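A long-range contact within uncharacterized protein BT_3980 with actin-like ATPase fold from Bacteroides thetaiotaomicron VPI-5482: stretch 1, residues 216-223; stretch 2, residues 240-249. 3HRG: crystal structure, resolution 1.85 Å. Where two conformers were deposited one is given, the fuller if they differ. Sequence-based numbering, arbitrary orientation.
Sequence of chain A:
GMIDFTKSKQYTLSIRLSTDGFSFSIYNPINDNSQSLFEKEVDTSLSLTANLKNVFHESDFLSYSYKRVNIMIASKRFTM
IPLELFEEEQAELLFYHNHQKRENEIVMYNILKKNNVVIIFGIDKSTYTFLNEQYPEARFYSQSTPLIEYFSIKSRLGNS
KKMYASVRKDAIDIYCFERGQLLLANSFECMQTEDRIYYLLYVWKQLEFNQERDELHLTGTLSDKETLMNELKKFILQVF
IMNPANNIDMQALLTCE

Stretch 1 216-223: LHLTGTLS
Stretch 2, residues 240-249: FIMNPANNID

The contact begins as a short parallel β-ladder and, once stretch 2 has left its strand and turned through a cis peptide bond before Pro-244, closes again on the end of the same strand, at Thr-219 and Gly-220. Residues 216-220 are extended, with phi/psi from -113/125 at Leu-216 to -148/162 at Thr-219, and 240-241 run alongside in the same direction. His-217 pairs with Phe-240 and Leu-218 with Ile-241, each at a CA-CA distance of 4.9 Å.

Three hydrogen bonds follow the parallel pattern, in which one residue bonds to two partners flanking its neighbour. Phe-240 N donates to Leu-216 O (2.8 Å), Leu-218 N to Phe-240 O (2.9 Å), and Met-242 N to Leu-218 O (2.8 Å), all nearly straight. His-217 CA lies 3.5 Å from Phe-240 O, adding a CA-H...O contact.

One face of the sheet carries His-217 (chi1 -63°, chi2 -105°) and Phe-240 (chi1 -54°, chi2 -87°). Their planes are inclined by 25° with centroids 5.0 Å apart, but the rings are slid so far that they barely overlap; His-217 CE1 and Phe-240 CD2 approach to 3.6 Å. The two rings project from paired residues onto the same face, so they lie next to each other, with Phe-240 CD2 over one face of the His-217 ring. On the other face, Leu-218 (m, t) and Ile-241 (m, m) supply aliphatic bulk: Ile-241 CD1 is 4.2 Å from Leu-218 CB and 3.9 Å from CD1 of Leu-222, an m, t rotamer from the following loop.

Selenomethionine Met-242 (m, t, p) points toward stretch 1, its long flexible chain placing CG 3.8 Å from His-217 CB and SE 3.9 Å from Thr-219 CB. Beyond it, Asn-243 turns away and Pro-244 (-75/154) and Ala-245 (-81/-4) bring the chain back.

Thr-219, buried and with chi1 -170°, serves this return with both polar and apolar groups. Its OG1 lies 3.2 Å from Pro-244 O and is hydrogen-bonded to a water at 2.7 Å; that water accepts from Ile-248 N at 3.2 Å. Its CG2 meets CG2 of Ile-248 (t, t) at 3.7 Å.

Gly-220 N donates to Ala-245 O at 3.1 Å, with a more bent N-H...O angle of 146°. Its phi/psi of 106/-144 would jam a CB against the preceding carbonyl oxygen, so glycine fits here. Its CA is 4.6 Å from that of Asn-246, whose CB points away. Together the stretches bury 543 Å².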

ATOM      1  N   LEU A 216     -16.414   1.706  -8.958  1.00 12.60           N
ATOM      2  CA  LEU A 216     -15.315   2.423  -8.331  1.00 12.00           C
ATOM      3  C   LEU A 216     -15.506   2.286  -6.822  1.00 11.96           C
ATOM      4  O   LEU A 216     -16.589   2.634  -6.289  1.00 12.86           O
ATOM      5  CB  LEU A 216     -15.280   3.906  -8.721  1.00 11.64           C
ATOM      6  CG  LEU A 216     -14.318   4.775  -7.925  1.00 12.25           C
ATOM      7  CD1 LEU A 216     -12.868   4.215  -8.034  1.00 13.26           C
ATOM      8  CD2 LEU A 216     -14.413   6.257  -8.364  1.00 10.65           C
ATOM      9  N   HIS A 217     -14.472   1.794  -6.151  1.00 11.93           N
ATOM     10  CA  HIS A 217     -14.426   1.616  -4.699  1.00 12.50           C
ATOM     11  C   HIS A 217     -13.285   2.484  -4.136  1.00 12.21           C
ATOM     12  O   HIS A 217     -12.132   2.370  -4.544  1.00 13.50           O
ATOM     13  CB  HIS A 217     -14.252   0.144  -4.350  1.00 12.43           C
ATOM     14  CG  HIS A 217     -15.395  -0.722  -4.789  1.00 12.81           C
ATOM     15  ND1 HIS A 217     -16.328  -1.212  -3.909  1.00 15.04           N
ATOM     16  CD2 HIS A 217     -15.758  -1.178  -6.016  1.00 13.81           C
ATOM     17  CE1 HIS A 217     -17.227  -1.934  -4.570  1.00 16.50           C
ATOM     18  NE2 HIS A 217     -16.906  -1.927  -5.851  1.00 14.39           N
ATOM     19  N   LEU A 218     -13.624   3.372  -3.217  1.00 12.62           N
ATOM     20  CA  LEU A 218     -12.669   4.319  -2.648  1.00 13.03           C
ATOM     21  C   LEU A 218     -12.356   4.042  -1.187  1.00 13.36           C
ATOM     22  O   LEU A 218     -13.241   3.647  -0.412  1.00 12.35           O
ATOM     23  CB  LEU A 218     -13.259   5.734  -2.744  1.00 12.97           C
ATOM     24  CG  LEU A 218     -13.530   6.294  -4.129  1.00 14.89           C
ATOM     25  CD1 LEU A 218     -14.400   7.537  -4.047  1.00 15.10           C
ATOM     26  CD2 LEU A 218     -12.221   6.582  -4.826  1.00 18.29           C
ATOM     27  N   THR A 219     -11.094   4.227  -0.818  1.00 13.71           N
ATOM     28  CA  THR A 219     -10.681   4.084   0.557  1.00 14.18           C
ATOM     29  C   THR A 219      -9.535   5.055   0.844  1.00 14.92           C
ATOM     30  O   THR A 219      -8.915   5.576  -0.088  1.00 14.61           O
ATOM     31  CB  THR A 219     -10.301   2.626   0.901  1.00 14.39           C
ATOM     32  OG1 THR A 219     -10.129   2.531   2.326  1.00 14.62           O
ATOM     33  CG2 THR A 219      -9.058   2.181   0.190  1.00 14.69           C
ATOM     34  N   GLY A 220      -9.269   5.324   2.126  0.50 15.35           N
ATOM     35  CA  GLY A 220      -8.167   6.206   2.531  0.50 15.89           C
ATOM     36  C   GLY A 220      -8.492   7.604   3.043  0.50 16.32           C
ATOM     37  O   GLY A 220      -9.486   7.824   3.736  0.50 16.12           O
ATOM     38  N   THR A 221      -7.630   8.556   2.699  0.50 17.02           N
ATOM     39  CA  THR A 221      -7.756   9.935   3.166  0.50 17.60           C
ATOM     40  C   THR A 221      -8.717  10.730   2.273  0.50 17.70           C
ATOM     41  O   THR A 221      -8.301  11.478   1.392  0.50 17.71           O
ATOM     42  CB  THR A 221      -6.369  10.589   3.199  0.50 17.70           C
ATOM     43  OG1 THR A 221      -5.864  10.672   1.875  0.50 18.86           O
ATOM     44  CG2 THR A 221      -5.383   9.761   4.046  0.50 18.06           C
ATOM     45  N   LEU A 222     -10.007  10.616   2.563  0.50 17.89           N
ATOM     46  CA  LEU A 222     -11.038  11.229   1.726  0.50 18.05           C
ATOM     47  C   LEU A 222     -11.489  12.625   2.151  0.50 18.13           C
ATOM     48  O   LEU A 222     -12.621  12.821   2.594  0.50 18.28           O
ATOM     49  CB  LEU A 222     -12.239  10.266   1.655  0.50 18.06           C
ATOM     50  CG  LEU A 222     -11.818   8.840   1.263  0.50 18.15           C
ATOM     51  CD1 LEU A 222     -12.976   7.828   1.225  0.50 18.46           C
ATOM     52  CD2 LEU A 222     -11.109   8.866  -0.087  0.50 17.80           C
ATOM     53  N   SER A 223     -10.591  13.592   1.981  1.00 18.12           N
ATOM     54  CA  SER A 223     -10.835  14.975   2.291  1.00 17.87           C
ATOM     55  C   SER A 223     -11.718  15.516   1.167  1.00 17.03           C
ATOM     56  O   SER A 223     -11.677  15.002   0.033  1.00 17.34           O
ATOM     57  CB  SER A 223      -9.521  15.738   2.359  1.00 18.19           C
ATOM     58  OG  SER A 223      -8.836  15.610   1.123  1.00 18.21           O
ATOM     59  N   PHE A 240     -18.608   3.594  -4.559  1.00 12.79           N
ATOM     60  CA  PHE A 240     -18.745   3.210  -3.138  1.00 13.28           C
ATOM     61  C   PHE A 240     -17.558   3.624  -2.283  1.00 13.14           C
ATOM     62  O   PHE A 240     -16.449   3.784  -2.798  1.00 13.47           O
ATOM     63  CB  PHE A 240     -18.854   1.691  -3.023  1.00 13.59           C
ATOM     64  CG  PHE A 240     -19.924   1.104  -3.860  1.00 15.37           C
ATOM     65  CD1 PHE A 240     -21.213   1.000  -3.380  1.00 15.75           C
ATOM     66  CD2 PHE A 240     -19.638   0.641  -5.140  1.00 17.25           C
ATOM     67  CE1 PHE A 240     -22.230   0.465  -4.178  1.00 18.19           C
ATOM     68  CE2 PHE A 240     -20.651   0.089  -5.933  1.00 17.53           C
ATOM     69  CZ  PHE A 240     -21.941   0.006  -5.460  1.00 16.52           C
ATOM     70  N   ILE A 241     -17.822   3.850  -0.993  1.00 12.57           N
ATOM     71  CA  ILE A 241     -16.793   4.144  -0.007  1.00 12.35           C
ATOM     72  C   ILE A 241     -16.635   2.829   0.709  1.00 11.11           C
ATOM     73  O   ILE A 241     -17.599   2.332   1.319  1.00 11.56           O
ATOM     74  CB  ILE A 241     -17.183   5.214   1.015  1.00 13.51           C
ATOM     75  CG1 ILE A 241     -17.547   6.518   0.314  1.00 14.76           C
ATOM     76  CG2 ILE A 241     -16.024   5.425   2.050  1.00 13.93           C
ATOM     77  CD1 ILE A 241     -16.456   7.081  -0.430  1.00 16.71           C
HETATM   78  N   MSE A 242     -15.448   2.258   0.629  1.00  9.10           N
HETATM   79  CA  MSE A 242     -15.186   0.973   1.221  1.00  8.36           C
HETATM   80  C   MSE A 242     -15.243   0.983   2.741  1.00  8.67           C
HETATM   81  O   MSE A 242     -15.011   2.001   3.382  1.00  6.64           O
HETATM   82  CB  MSE A 242     -13.791   0.474   0.861  1.00  7.65           C
HETATM   83  CG  MSE A 242     -13.524   0.297  -0.577  1.00  7.19           C
HETATM   84 SE   MSE A 242     -11.806  -0.552  -0.755  0.75  4.44          SE
HETATM   85  CE  MSE A 242     -12.301  -2.385  -0.271  1.00  8.53           C
ATOM     86  N   ASN A 243     -15.533  -0.205   3.264  1.00  9.87           N
ATOM     87  CA  ASN A 243     -15.573  -0.492   4.683  1.00 11.28           C
ATOM     88  C   ASN A 243     -14.392  -1.478   4.830  1.00 12.39           C
ATOM     89  O   ASN A 243     -14.394  -2.538   4.194  1.00 12.25           O
ATOM     90  CB  ASN A 243     -16.921  -1.103   5.059  1.00 11.14           C
ATOM     91  CG  ASN A 243     -17.055  -1.405   6.536  1.00 12.05           C
ATOM     92  OD1 ASN A 243     -16.194  -1.073   7.344  1.00 11.83           O
ATOM     93  ND2 ASN A 243     -18.167  -2.034   6.899  1.00 13.85           N
ATOM     94  N   PRO A 244     -13.342  -1.119   5.594  1.00 13.90           N
ATOM     95  CA  PRO A 244     -13.146   0.116   6.345  1.00 14.81           C
ATOM     96  C   PRO A 244     -12.782   1.292   5.428  1.00 15.65           C
ATOM     97  O   PRO A 244     -12.224   1.091   4.320  1.00 15.53           O
ATOM     98  CB  PRO A 244     -11.986  -0.231   7.292  1.00 14.79           C
ATOM     99  CG  PRO A 244     -11.170  -1.221   6.540  1.00 14.71           C
ATOM    100  CD  PRO A 244     -12.106  -1.935   5.565  1.00 13.88           C
ATOM    101  N   ALA A 245     -13.104   2.500   5.896  1.00 16.61           N
ATOM    102  CA  ALA A 245     -12.833   3.753   5.165  1.00 17.37           C
ATOM    103  C   ALA A 245     -11.376   4.241   5.315  1.00 17.72           C
ATOM    104  O   ALA A 245     -10.991   5.245   4.714  1.00 17.88           O
ATOM    105  CB  ALA A 245     -13.821   4.859   5.605  1.00 17.30           C
ATOM    106  N   ASN A 246     -10.579   3.542   6.119  1.00 18.16           N
ATOM    107  CA  ASN A 246      -9.193   3.888   6.330  1.00 18.57           C
ATOM    108  C   ASN A 246      -8.430   2.652   6.787  1.00 19.03           C
ATOM    109  O   ASN A 246      -9.028   1.625   7.142  1.00 19.07           O
ATOM    110  CB  ASN A 246      -9.066   5.014   7.368  1.00 18.49           C
ATOM    111  N   ASN A 247      -7.105   2.751   6.738  1.00 19.33           N
ATOM    112  CA  ASN A 247      -6.200   1.694   7.194  1.00 19.53           C
ATOM    113  C   ASN A 247      -6.482   0.272   6.672  1.00 19.55           C
ATOM    114  O   ASN A 247      -6.278  -0.723   7.373  1.00 19.33           O
ATOM    115  CB  ASN A 247      -6.168   1.740   8.732  1.00 19.60           C
ATOM    116  CG  ASN A 247      -5.732   3.110   9.252  1.00 20.04           C
ATOM    117  OD1 ASN A 247      -4.692   3.633   8.844  1.00 20.44           O
ATOM    118  ND2 ASN A 247      -6.520   3.689  10.160  1.00 20.32           N
ATOM    119  N   ILE A 248      -6.920   0.194   5.413  1.00 19.83           N
ATOM    120  CA  ILE A 248      -7.222  -1.094   4.758  1.00 19.92           C
ATOM    121  C   ILE A 248      -5.945  -1.970   4.557  1.00 19.92           C
ATOM    122  O   ILE A 248      -6.031  -3.213   4.496  1.00 19.49           O
ATOM    123  CB  ILE A 248      -8.011  -0.852   3.424  1.00 20.11           C
ATOM    124  CG1 ILE A 248      -8.625  -2.149   2.907  1.00 20.45           C
ATOM    125  CG2 ILE A 248      -7.129  -0.173   2.361  1.00 19.44           C
ATOM    126  CD1 ILE A 248      -9.593  -1.908   1.748  1.00 20.34           C
ATOM    127  N   ASP A 249      -4.788  -1.295   4.461  1.00 19.92           N
ATOM    128  CA  ASP A 249      -3.450  -1.908   4.318  1.00 20.12           C
ATOM    129  C   ASP A 249      -3.116  -3.045   5.286  1.00 19.62           C
ATOM    130  O   ASP A 249      -2.574  -4.073   4.865  1.00 19.51           O
ATOM    131  CB  ASP A 249      -2.369  -0.838   4.525  1.00 20.41           C
ATOM    132  CG  ASP A 249      -2.465  -0.161   5.914  1.00 21.78           C
ATOM    133  OD1 ASP A 249      -3.451   0.544   6.193  1.00 21.65           O
ATOM    134  OD2 ASP A 249      -1.563  -0.349   6.749  1.00 25.66           O
TER
HETATM  135  O   HOH W   1      -7.773   2.702   3.621  1.00 30.33           O